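Local atomic coordinates of YfkN protein (Bacillus subtilis subsp. subtilis, PDB entry 3GVE), a protein that belongs to the calcineurin-like phosphoesterase family of metal-dependent proteins and holds a manganese and a magnesium ion close together in a shared site. Residues G284-K293 with D305-I313; D243-F254 with T271-S282. All coordinates share one frame; numbering follows the deposited sequence.

Going along the chain from the N terminus, contact 2 comes first: residues 243-254 include the metal-binding His249 and His251, and the chain turns back after a 16-residue excursion to pair with 271-282. Almost at once strand 286-297 begins, and contact 1 closes the hairpin it makes with strand 300-312. The two contacts therefore follow in series, neither nested nor crossed. Contact 2 belongs to the branched sheet, whose loop between strands 244-247 and 253-254 carries both histidines, contact 1 to the four-stranded sheet beside it. The two pack together where Ile290 and Leu292 lie on Pro276, Ile290 also meets Val278, and Tyr286 CD2 comes within 3.5 Å of Ser281 CB.

Contact 1 of 2, residues G284-K293 with D305-I313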
loop_
_atom_site.group_PDB
_atom_site.type_symbol
_atom_site.label_atom_id
_atom_site.label_comp_id
_atom_site.label_asym_id
_atom_site.label_seq_id
_atom_site.Cartn_x
_atom_site.Cartn_y
_atom_site.Cartn_z
ATOM N N GLY A 284 -10.159 -1.819 7.052
ATOM C CA GLY A 284 -11.576 -1.939 7.336
ATOM C C GLY A 284 -12.351 -2.795 6.352
ATOM O O GLY A 284 -13.550 -2.748 6.342
ATOM N N LYS A 285 -11.665 -3.599 5.548
ATOM C CA LYS A 285 -12.334 -4.448 4.550
ATOM C C LYS A 285 -13.176 -5.600 5.129
ATOM O O LYS A 285 -14.065 -6.113 4.476
ATOM C CB LYS A 285 -11.314 -4.981 3.532
ATOM C CG LYS A 285 -10.699 -3.883 2.642
ATOM C CD LYS A 285 -9.539 -4.420 1.796
ATOM C CE LYS A 285 -8.881 -3.330 0.944
ATOM N NZ LYS A 285 -7.766 -3.931 0.157
ATOM N N TYR A 286 -12.875 -5.973 6.365
ATOM C CA TYR A 286 -13.589 -7.011 7.094
ATOM C C TYR A 286 -13.709 -6.563 8.548
ATOM O O TYR A 286 -12.903 -5.768 9.021
ATOM C CB TYR A 286 -12.807 -8.320 7.055
ATOM C CG TYR A 286 -12.912 -9.109 5.777
ATOM C CD1 TYR A 286 -13.669 -10.263 5.724
ATOM C CD2 TYR A 286 -12.234 -8.718 4.640
ATOM C CE1 TYR A 286 -13.759 -11.011 4.550
ATOM C CE2 TYR A 286 -12.321 -9.458 3.468
ATOM C CZ TYR A 286 -13.082 -10.592 3.439
ATOM O OH TYR A 286 -13.167 -11.324 2.274
ATOM N N LEU A 287 -14.722 -7.077 9.230
ATOM C CA LEU A 287 -14.842 -6.981 10.680
ATOM C C LEU A 287 -14.603 -8.379 11.263
ATOM O O LEU A 287 -15.129 -9.363 10.764
ATOM C CB LEU A 287 -16.246 -6.533 11.056
ATOM C CG LEU A 287 -16.485 -6.317 12.552
ATOM C CD1 LEU A 287 -15.656 -5.142 13.044
ATOM C CD2 LEU A 287 -17.975 -6.099 12.822
ATOM N N GLY A 288 -13.821 -8.456 12.331
ATOM C CA GLY A 288 -13.636 -9.711 13.046
ATOM C C GLY A 288 -14.739 -9.879 14.073
ATOM O O GLY A 288 -15.156 -8.929 14.700
ATOM N N VAL A 289 -15.181 -11.116 14.249
ATOM C CA VAL A 289 -16.272 -11.424 15.170
ATOM C C VAL A 289 -15.928 -12.694 15.921
ATOM O O VAL A 289 -15.798 -13.739 15.325
ATOM C CB VAL A 289 -17.631 -11.605 14.420
ATOM C CG1 VAL A 289 -18.762 -11.877 15.407
ATOM C CG2 VAL A 289 -17.944 -10.384 13.568
ATOM N N ILE A 290 -15.777 -12.580 17.233
ATOM C CA ILE A 290 -15.600 -13.749 18.081
ATOM C C ILE A 290 -16.792 -13.900 19.023
ATOM O O ILE A 290 -17.176 -12.970 19.694
ATOM C CB ILE A 290 -14.296 -13.657 18.898
ATOM C CG1 ILE A 290 -13.097 -13.799 17.954
ATOM C CG2 ILE A 290 -14.267 -14.689 19.995
ATOM C CD1 ILE A 290 -11.747 -13.698 18.644
ATOM N N ASP A 291 -17.361 -15.096 19.039
ATOM C CA ASP A 291 -18.451 -15.431 19.952
ATOM C C ASP A 291 -17.904 -16.364 21.019
ATOM O O ASP A 291 -17.261 -17.346 20.717
ATOM C CB ASP A 291 -19.613 -16.074 19.189
ATOM C CG ASP A 291 -20.280 -15.092 18.241
ATOM O OD1 ASP A 291 -20.913 -14.155 18.715
ATOM O OD2 ASP A 291 -20.120 -15.241 17.020
ATOM N N LEU A 292 -18.150 -16.001 22.269
ATOM C CA LEU A 292 -17.823 -16.840 23.422
ATOM C C LEU A 292 -19.106 -17.243 24.132
ATOM O O LEU A 292 -19.930 -16.403 24.423
ATOM C CB LEU A 292 -16.938 -16.089 24.410
ATOM C CG LEU A 292 -15.575 -15.592 23.897
ATOM C CD1 LEU A 292 -14.778 -14.881 24.973
ATOM C CD2 LEU A 292 -14.778 -16.740 23.256
ATOM N N LYS A 293 -19.172 -18.544 24.472
ATOM C CA LYS A 293 -20.284 -18.993 25.420
ATOM C C LYS A 293 -19.573 -19.313 26.725
ATOM O O LYS A 293 -18.779 -20.204 26.840
ATOM C CB LYS A 293 -20.984 -20.215 24.880
ATOM C CG LYS A 293 -21.725 -19.945 23.675
ATOM C CD LYS A 293 -22.439 -21.175 23.071
ATOM C CE LYS A 293 -23.218 -20.832 21.825
ATOM N NZ LYS A 293 -23.916 -22.108 21.217
ATOM N N ASP A 305 -17.881 -22.782 24.699
ATOM C CA ASP A 305 -17.867 -22.924 23.232
ATOM C C ASP A 305 -17.411 -21.592 22.660
ATOM O O ASP A 305 -17.529 -20.585 23.318
ATOM C CB ASP A 305 -19.259 -23.295 22.702
ATOM C CG ASP A 305 -19.247 -23.820 21.256
ATOM O OD1 ASP A 305 -18.193 -24.187 20.749
ATOM O OD2 ASP A 305 -20.331 -23.879 20.651
ATOM N N SER A 306 -16.887 -21.603 21.440
ATOM C CA SER A 306 -16.327 -20.344 20.857
ATOM C C SER A 306 -16.390 -20.439 19.370
ATOM O O SER A 306 -16.466 -21.536 18.787
ATOM C CB SER A 306 -14.900 -20.149 21.305
ATOM O OG SER A 306 -14.109 -21.150 20.850
ATOM N N LYS A 307 -16.315 -19.312 18.693
ATOM C CA LYS A 307 -16.202 -19.293 17.239
ATOM C C LYS A 307 -15.490 -18.001 16.835
ATOM O O LYS A 307 -15.785 -16.967 17.432
ATOM C CB LYS A 307 -17.599 -19.327 16.623
ATOM C CG LYS A 307 -17.630 -19.385 15.098
ATOM C CD LYS A 307 -19.085 -19.412 14.601
ATOM C CE LYS A 307 -19.188 -19.147 13.125
ATOM N NZ LYS A 307 -18.675 -20.246 12.359
ATOM N N GLY A 308 -14.582 -18.060 15.847
ATOM C CA GLY A 308 -14.017 -16.883 15.193
ATOM C C GLY A 308 -14.481 -16.816 13.763
ATOM O O GLY A 308 -14.384 -17.840 13.036
ATOM N N SER A 309 -14.930 -15.671 13.315
ATOM C CA SER A 309 -15.347 -15.481 11.936
ATOM C C SER A 309 -15.031 -14.088 11.481
ATOM O O SER A 309 -14.726 -13.199 12.320
ATOM C CB SER A 309 -16.865 -15.725 11.825
ATOM O OG SER A 309 -17.636 -14.882 12.592
ATOM N N ILE A 310 -14.992 -13.868 10.190
ATOM C CA ILE A 310 -14.797 -12.521 9.684
ATOM C C ILE A 310 -15.903 -12.265 8.681
ATOM O O ILE A 310 -16.388 -13.178 8.056
ATOM C CB ILE A 310 -13.409 -12.319 9.052
ATOM C CG1 ILE A 310 -13.133 -13.406 7.995
ATOM C CG2 ILE A 310 -12.312 -12.335 10.135
ATOM C CD1 ILE A 310 -11.832 -13.205 7.237
ATOM N N GLU A 311 -16.295 -11.011 8.541
ATOM C CA GLU A 311 -17.369 -10.636 7.619
ATOM C C GLU A 311 -16.878 -9.493 6.768
ATOM O O GLU A 311 -16.359 -8.531 7.277
ATOM C CB GLU A 311 -18.612 -10.221 8.406
ATOM C CG GLU A 311 -19.762 -9.773 7.510
ATOM C CD GLU A 311 -21.073 -9.562 8.251
ATOM O OE1 GLU A 311 -21.079 -9.232 9.442
ATOM O OE2 GLU A 311 -22.100 -9.706 7.599
ATOM N N SER A 312 -17.054 -9.614 5.462
ATOM C CA SER A 312 -16.657 -8.568 4.526
ATOM C C SER A 312 -17.642 -7.404 4.482
ATOM O O SER A 312 -18.825 -7.588 4.645
ATOM C CB SER A 312 -16.559 -9.147 3.105
ATOM O OG SER A 312 -17.808 -9.653 2.685
ATOM N N ILE A 313 -17.132 -6.202 4.231
ATOM C CA ILE A 313 -18.018 -5.071 3.946
ATOM C C ILE A 313 -18.621 -5.241 2.557
ATOM O O ILE A 313 -19.728 -4.815 2.309
ATOM C CB ILE A 313 -17.336 -3.687 4.081
ATOM C CG1 ILE A 313 -16.124 -3.548 3.163
ATOM C CG2 ILE A 313 -16.964 -3.439 5.536
ATOM C CD1 ILE A 313 -15.573 -2.128 3.064
HETATM O O HOH W 1 -17.951 -15.717 15.110
#
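Tyr286 reaches across to Ser312 and lays its ring along the neighbouring strand. Its CB faces Glu311 O at 3.6 Å. With CG anti to the carbonyl carbon (chi1 -78°), the ring swings over the partner backbone: CD1 is 3.5 Å from Ser312 N and also meets Ile310 CD1. Further out, CE1 and CZ lie against Ser312 CB, which makes a CH-pi contact over the face, 3.9 Å from the ring centroid, and OH ends 4.1 Å from that same CB. Ser281 of the same chain and Lys33 of the second subunit also pack against Tyr286. The strands form an antiparallel hairpin at the outer side of the four-stranded sheet, with 286-297 bonded on its other flank to strand 9-17. Hydrogen-bonded pairs run from Leu287-Glu311 to Lys293-Asp305, and Ile313 N adds a bond to Lys285 O. On the face carrying Val289 and Ser309, water 1 lies 2.7 Å from Ser309 OG and near both Val289 O and Asp291 OD2; Asp291 OD1 turns instead to His11 and Ser13. At the far end Lys293, in one of its two conformers, runs extended beside Asp305, Lys293 CD to Asp305 CB 3.8 Å. Asp305 OD1 takes its salt bridge from Lys269.

Contact 2 of 2, residues D243-F254 with T271-S282; sequences DAIISGHQHGLF and TINGIPVVMPSS. With MG (magnesium ion), chain D; MN (manganese (II) ion), chain C.
Ile246 and Val278 point the same way, side by side, with Ile246 CD1 3.8 Å from Val278 CG2. Their strands, 244-247 and 275-280, run parallel, and 275-280 also pairs antiparallel with 253-254; the turn between its two partners carries the Gly-His-Gln-His sequence of residues 248-251, the GHxH motif of calcineurin-like metallophosphoesterases. On the opposite face, Phe254 has CG anti to its backbone N (chi1 -172°), which sends the ring back along strand 275-280. Its edge meets Val277 O in the ring plane, Phe254 CD2 to Val277 O 3.3 Å, and its tip atom CZ reaches Ile272 CG1 at 3.9 Å. Met279, a selenomethionine, leaves the same face fully stretched as far as SE, which rests 3.5 Å from Gly252 O. The bend comes last: chi3 of -68° turns CE to 3.4 Å from Gln250 OE1; the Met279 and Gln250 side chains cross at about a right angle. That oxygen accepts a hydrogen bond from Ile219 N, so the amide is held from outside. The two histidines use different ring nitrogens: His249 binds magnesium through ND1 at 2.4 Å, His251 binds manganese through NE2 at 2.2 Å. Water 2 coordinates both ions, as does Asp64; Asp19 and His21 also bind manganese, Asn108 and His216 magnesium. Ser282 CB lies over one face of the His251 ring, 19° off its normal, a CH-pi contact that backs the imidazole. Two waters tie the His251 backbone to Ser281 and Ser282: water 4 donates to His251 O and hydrogen-bonds Ser281 OG and Ser282 OG, and water 3 accepts from His251 N and donates to Ser281 O at 2.8 Å.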
loop_
_atom_site.group_PDB
_atom_site.type_symbol
_atom_site.label_atom_id
_atom_site.label_comp_id
_atom_site.label_asym_id
_atom_site.label_seq_id
_atom_site.Cartn_x
_atom_site.Cartn_y
_atom_site.Cartn_z
ATOM N N ASP A 243 -8.370 -16.245 26.274
ATOM C CA ASP A 243 -9.653 -16.755 25.801
ATOM C C ASP A 243 -10.023 -16.381 24.366
ATOM O O ASP A 243 -10.880 -17.005 23.781
ATOM C CB ASP A 243 -10.762 -16.316 26.746
ATOM C CG ASP A 243 -10.505 -16.790 28.162
ATOM O OD1 ASP A 243 -10.438 -18.012 28.375
ATOM O OD2 ASP A 243 -10.320 -15.946 29.036
ATOM N N ALA A 244 -9.381 -15.346 23.831
ATOM C CA ALA A 244 -9.658 -14.872 22.471
ATOM C C ALA A 244 -8.460 -14.091 21.986
ATOM O O ALA A 244 -7.859 -13.376 22.754
ATOM C CB ALA A 244 -10.886 -13.984 22.480
ATOM N N ILE A 245 -8.158 -14.230 20.699
ATOM C CA ILE A 245 -7.038 -13.526 20.078
ATOM C C ILE A 245 -7.489 -12.769 18.835
ATOM O O ILE A 245 -8.057 -13.338 17.922
ATOM C CB ILE A 245 -5.898 -14.496 19.682
ATOM C CG1 ILE A 245 -5.368 -15.227 20.921
ATOM C CG2 ILE A 245 -4.770 -13.731 18.986
ATOM C CD1 ILE A 245 -4.458 -16.448 20.584
ATOM N N ILE A 246 -7.214 -11.474 18.827
ATOM C CA ILE A 246 -7.338 -10.665 17.627
ATOM C C ILE A 246 -5.934 -10.591 17.005
ATOM O O ILE A 246 -4.978 -10.242 17.679
ATOM C CB ILE A 246 -7.840 -9.242 17.938
ATOM C CG1 ILE A 246 -9.056 -9.250 18.885
ATOM C CG2 ILE A 246 -8.143 -8.488 16.642
ATOM C CD1 ILE A 246 -10.175 -10.168 18.472
ATOM N N SER A 247 -5.843 -10.926 15.723
ATOM C CA SER A 247 -4.588 -10.950 15.012
ATOM C C SER A 247 -4.675 -9.921 13.901
ATOM O O SER A 247 -5.721 -9.529 13.463
ATOM C CB SER A 247 -4.350 -12.362 14.458
ATOM O OG SER A 247 -3.169 -12.467 13.684
ATOM N N GLY A 248 -3.519 -9.494 13.461
ATOM C CA GLY A 248 -3.372 -8.523 12.378
ATOM C C GLY A 248 -1.980 -8.608 11.754
ATOM O O GLY A 248 -1.422 -9.685 11.638
ATOM N N HIS A 249 -1.473 -7.433 11.396
ATOM C CA HIS A 249 -0.134 -7.188 10.897
ATOM C C HIS A 249 0.071 -7.693 9.463
ATOM O O HIS A 249 0.581 -6.970 8.648
ATOM C CB HIS A 249 0.919 -7.735 11.868
ATOM C CG HIS A 249 2.325 -7.413 11.476
ATOM N ND1 HIS A 249 2.786 -6.119 11.348
ATOM C CD2 HIS A 249 3.371 -8.223 11.186
ATOM C CE1 HIS A 249 4.059 -6.150 10.997
ATOM N NE2 HIS A 249 4.436 -7.412 10.887
ATOM N N GLN A 250 -0.304 -8.938 9.179
ATOM C CA GLN A 250 -0.072 -9.551 7.867
ATOM C C GLN A 250 -1.026 -9.071 6.770
ATOM O O GLN A 250 -0.762 -9.259 5.597
ATOM C CB GLN A 250 -0.135 -11.075 7.962
ATOM C CG GLN A 250 1.131 -11.714 8.493
ATOM C CD GLN A 250 0.941 -13.179 8.853
ATOM O OE1 GLN A 250 -0.144 -13.620 9.163
ATOM N NE2 GLN A 250 2.028 -13.918 8.840
ATOM N N HIS A 251 -2.126 -8.444 7.158
ATOM C CA HIS A 251 -3.125 -7.990 6.186
ATOM C C HIS A 251 -3.783 -9.187 5.451
ATOM O O HIS A 251 -4.292 -9.035 4.349
ATOM C CB HIS A 251 -2.535 -6.959 5.185
ATOM C CG HIS A 251 -2.100 -5.655 5.801
ATOM N ND1 HIS A 251 -1.939 -4.513 5.053
ATOM C CD2 HIS A 251 -1.776 -5.313 7.075
ATOM C CE1 HIS A 251 -1.561 -3.518 5.838
ATOM N NE2 HIS A 251 -1.431 -3.981 7.067
ATOM N N GLY A 252 -3.780 -10.357 6.090
ATOM C CA GLY A 252 -4.422 -11.559 5.570
ATOM C C GLY A 252 -5.801 -11.819 6.153
ATOM O O GLY A 252 -6.358 -10.939 6.799
ATOM N N LEU A 253 -6.338 -13.023 5.922
ATOM C CA LEU A 253 -7.642 -13.404 6.416
ATOM C C LEU A 253 -7.502 -14.588 7.341
ATOM O O LEU A 253 -6.814 -15.575 6.992
ATOM C CB LEU A 253 -8.587 -13.795 5.246
ATOM C CG LEU A 253 -8.800 -12.724 4.171
ATOM C CD1 LEU A 253 -9.858 -13.246 3.142
ATOM C CD2 LEU A 253 -9.228 -11.436 4.739
ATOM N N PHE A 254 -8.195 -14.554 8.453
ATOM C CA PHE A 254 -8.331 -15.744 9.277
ATOM C C PHE A 254 -9.659 -15.651 10.004
ATOM O O PHE A 254 -9.957 -14.614 10.567
ATOM C CB PHE A 254 -7.178 -15.937 10.272
ATOM C CG PHE A 254 -7.261 -17.277 10.969
ATOM C CD1 PHE A 254 -6.683 -18.401 10.414
ATOM C CD2 PHE A 254 -8.049 -17.421 12.091
ATOM C CE1 PHE A 254 -6.822 -19.642 10.999
ATOM C CE2 PHE A 254 -8.202 -18.668 12.697
ATOM C CZ PHE A 254 -7.590 -19.790 12.144
ATOM N N THR A 271 -10.508 -21.422 15.181
ATOM C CA THR A 271 -9.670 -21.543 16.382
ATOM C C THR A 271 -8.252 -22.032 16.136
ATOM O O THR A 271 -8.033 -22.768 15.170
ATOM C CB THR A 271 -10.376 -22.474 17.468
ATOM O OG1 THR A 271 -10.536 -23.760 16.882
ATOM C CG2 THR A 271 -11.682 -21.959 17.960
ATOM N N ILE A 272 -7.354 -21.681 17.026
ATOM C CA ILE A 272 -6.011 -22.233 17.012
ATOM C C ILE A 272 -5.786 -22.729 18.438
ATOM O O ILE A 272 -5.907 -21.971 19.385
ATOM C CB ILE A 272 -4.944 -21.182 16.607
ATOM C CG1 ILE A 272 -5.313 -20.510 15.274
ATOM C CG2 ILE A 272 -3.549 -21.845 16.545
ATOM C CD1 ILE A 272 -4.314 -19.453 14.828
ATOM N N ASN A 273 -5.487 -24.018 18.554
ATOM C CA ASN A 273 -5.385 -24.687 19.850
ATOM C C ASN A 273 -6.614 -24.435 20.709
ATOM O O ASN A 273 -6.510 -24.255 21.901
ATOM C CB ASN A 273 -4.109 -24.290 20.598
ATOM C CG ASN A 273 -3.835 -25.185 21.796
ATOM O OD1 ASN A 273 -4.197 -26.353 21.809
ATOM N ND2 ASN A 273 -3.211 -24.629 22.805
ATOM N N GLY A 274 -7.775 -24.409 20.072
ATOM C CA GLY A 274 -9.033 -24.280 20.778
ATOM C C GLY A 274 -9.420 -22.868 21.150
ATOM O O GLY A 274 -10.449 -22.674 21.730
ATOM N N ILE A 275 -8.593 -21.895 20.799
ATOM C CA ILE A 275 -8.863 -20.491 21.116
ATOM C C ILE A 275 -9.323 -19.779 19.858
ATOM O O ILE A 275 -8.672 -19.907 18.840
ATOM C CB ILE A 275 -7.578 -19.818 21.632
ATOM C CG1 ILE A 275 -7.125 -20.500 22.931
ATOM C CG2 ILE A 275 -7.773 -18.315 21.851
ATOM C CD1 ILE A 275 -5.744 -20.080 23.412
ATOM N N PRO A 276 -10.424 -19.029 19.917
ATOM C CA PRO A 276 -10.866 -18.316 18.713
ATOM C C PRO A 276 -9.881 -17.202 18.351
ATOM O O PRO A 276 -9.380 -16.492 19.220
ATOM C CB PRO A 276 -12.232 -17.741 19.117
ATOM C CG PRO A 276 -12.199 -17.645 20.586
ATOM C CD PRO A 276 -11.292 -18.746 21.078
ATOM N N VAL A 277 -9.622 -17.099 17.056
ATOM C CA VAL A 277 -8.707 -16.123 16.493
ATOM C C VAL A 277 -9.355 -15.523 15.260
ATOM O O VAL A 277 -9.931 -16.234 14.463
ATOM C CB VAL A 277 -7.401 -16.808 16.033
ATOM C CG1 VAL A 277 -6.446 -15.792 15.386
ATOM C CG2 VAL A 277 -6.733 -17.527 17.210
ATOM N N VAL A 278 -9.239 -14.216 15.112
ATOM C CA VAL A 278 -9.699 -13.570 13.888
ATOM C C VAL A 278 -8.639 -12.605 13.371
ATOM O O VAL A 278 -7.936 -11.972 14.141
ATOM C CB VAL A 278 -11.067 -12.844 14.080
ATOM C CG1 VAL A 278 -12.152 -13.870 14.448
ATOM C CG2 VAL A 278 -10.970 -11.729 15.128
HETATM N N MSE A 279 -8.561 -12.502 12.053
HETATM C CA MSE A 279 -7.692 -11.536 11.386
HETATM C C MSE A 279 -8.500 -10.928 10.245
HETATM O O MSE A 279 -8.636 -11.512 9.170
HETATM C CB MSE A 279 -6.413 -12.183 10.839
HETATM C CG MSE A 279 -5.515 -11.183 10.095
HETATM SE SE MSE A 279 -4.056 -12.032 9.139
HETATM C CE MSE A 279 -3.022 -12.647 10.642
ATOM N N PRO A 280 -9.046 -9.750 10.500
ATOM C CA PRO A 280 -9.964 -9.136 9.538
ATOM C C PRO A 280 -9.295 -8.211 8.523
ATOM O O PRO A 280 -9.600 -7.049 8.420
ATOM C CB PRO A 280 -10.937 -8.373 10.436
ATOM C CG PRO A 280 -10.117 -7.980 11.603
ATOM C CD PRO A 280 -9.194 -9.156 11.845
ATOM N N SER A 281 -8.400 -8.777 7.735
ATOM C CA SER A 281 -7.843 -8.114 6.556
ATOM C C SER A 281 -7.124 -6.810 6.949
ATOM O O SER A 281 -6.372 -6.780 7.906
ATOM C CB SER A 281 -8.968 -7.879 5.518
ATOM O OG SER A 281 -8.421 -7.455 4.277
ATOM N N SER A 282 -7.332 -5.761 6.170
ATOM C CA SER A 282 -6.743 -4.458 6.443
ATOM C C SER A 282 -7.695 -3.379 5.924
ATOM O O SER A 282 -8.607 -3.663 5.174
ATOM C CB SER A 282 -5.357 -4.334 5.810
ATOM O OG SER A 282 -5.447 -4.397 4.406
HETATM MG MG MG D . 1.726 -3.948 11.390
HETATM MN MN MN C . -0.457 -2.857 8.754
HETATM O O HOH W 2 1.056 -4.423 9.091
HETATM O O HOH W 3 -3.990 -7.570 9.242
HETATM O O HOH W 4 -5.824 -6.922 3.402
HETATM O O HOH W 5 1.314 -2.125 7.583
#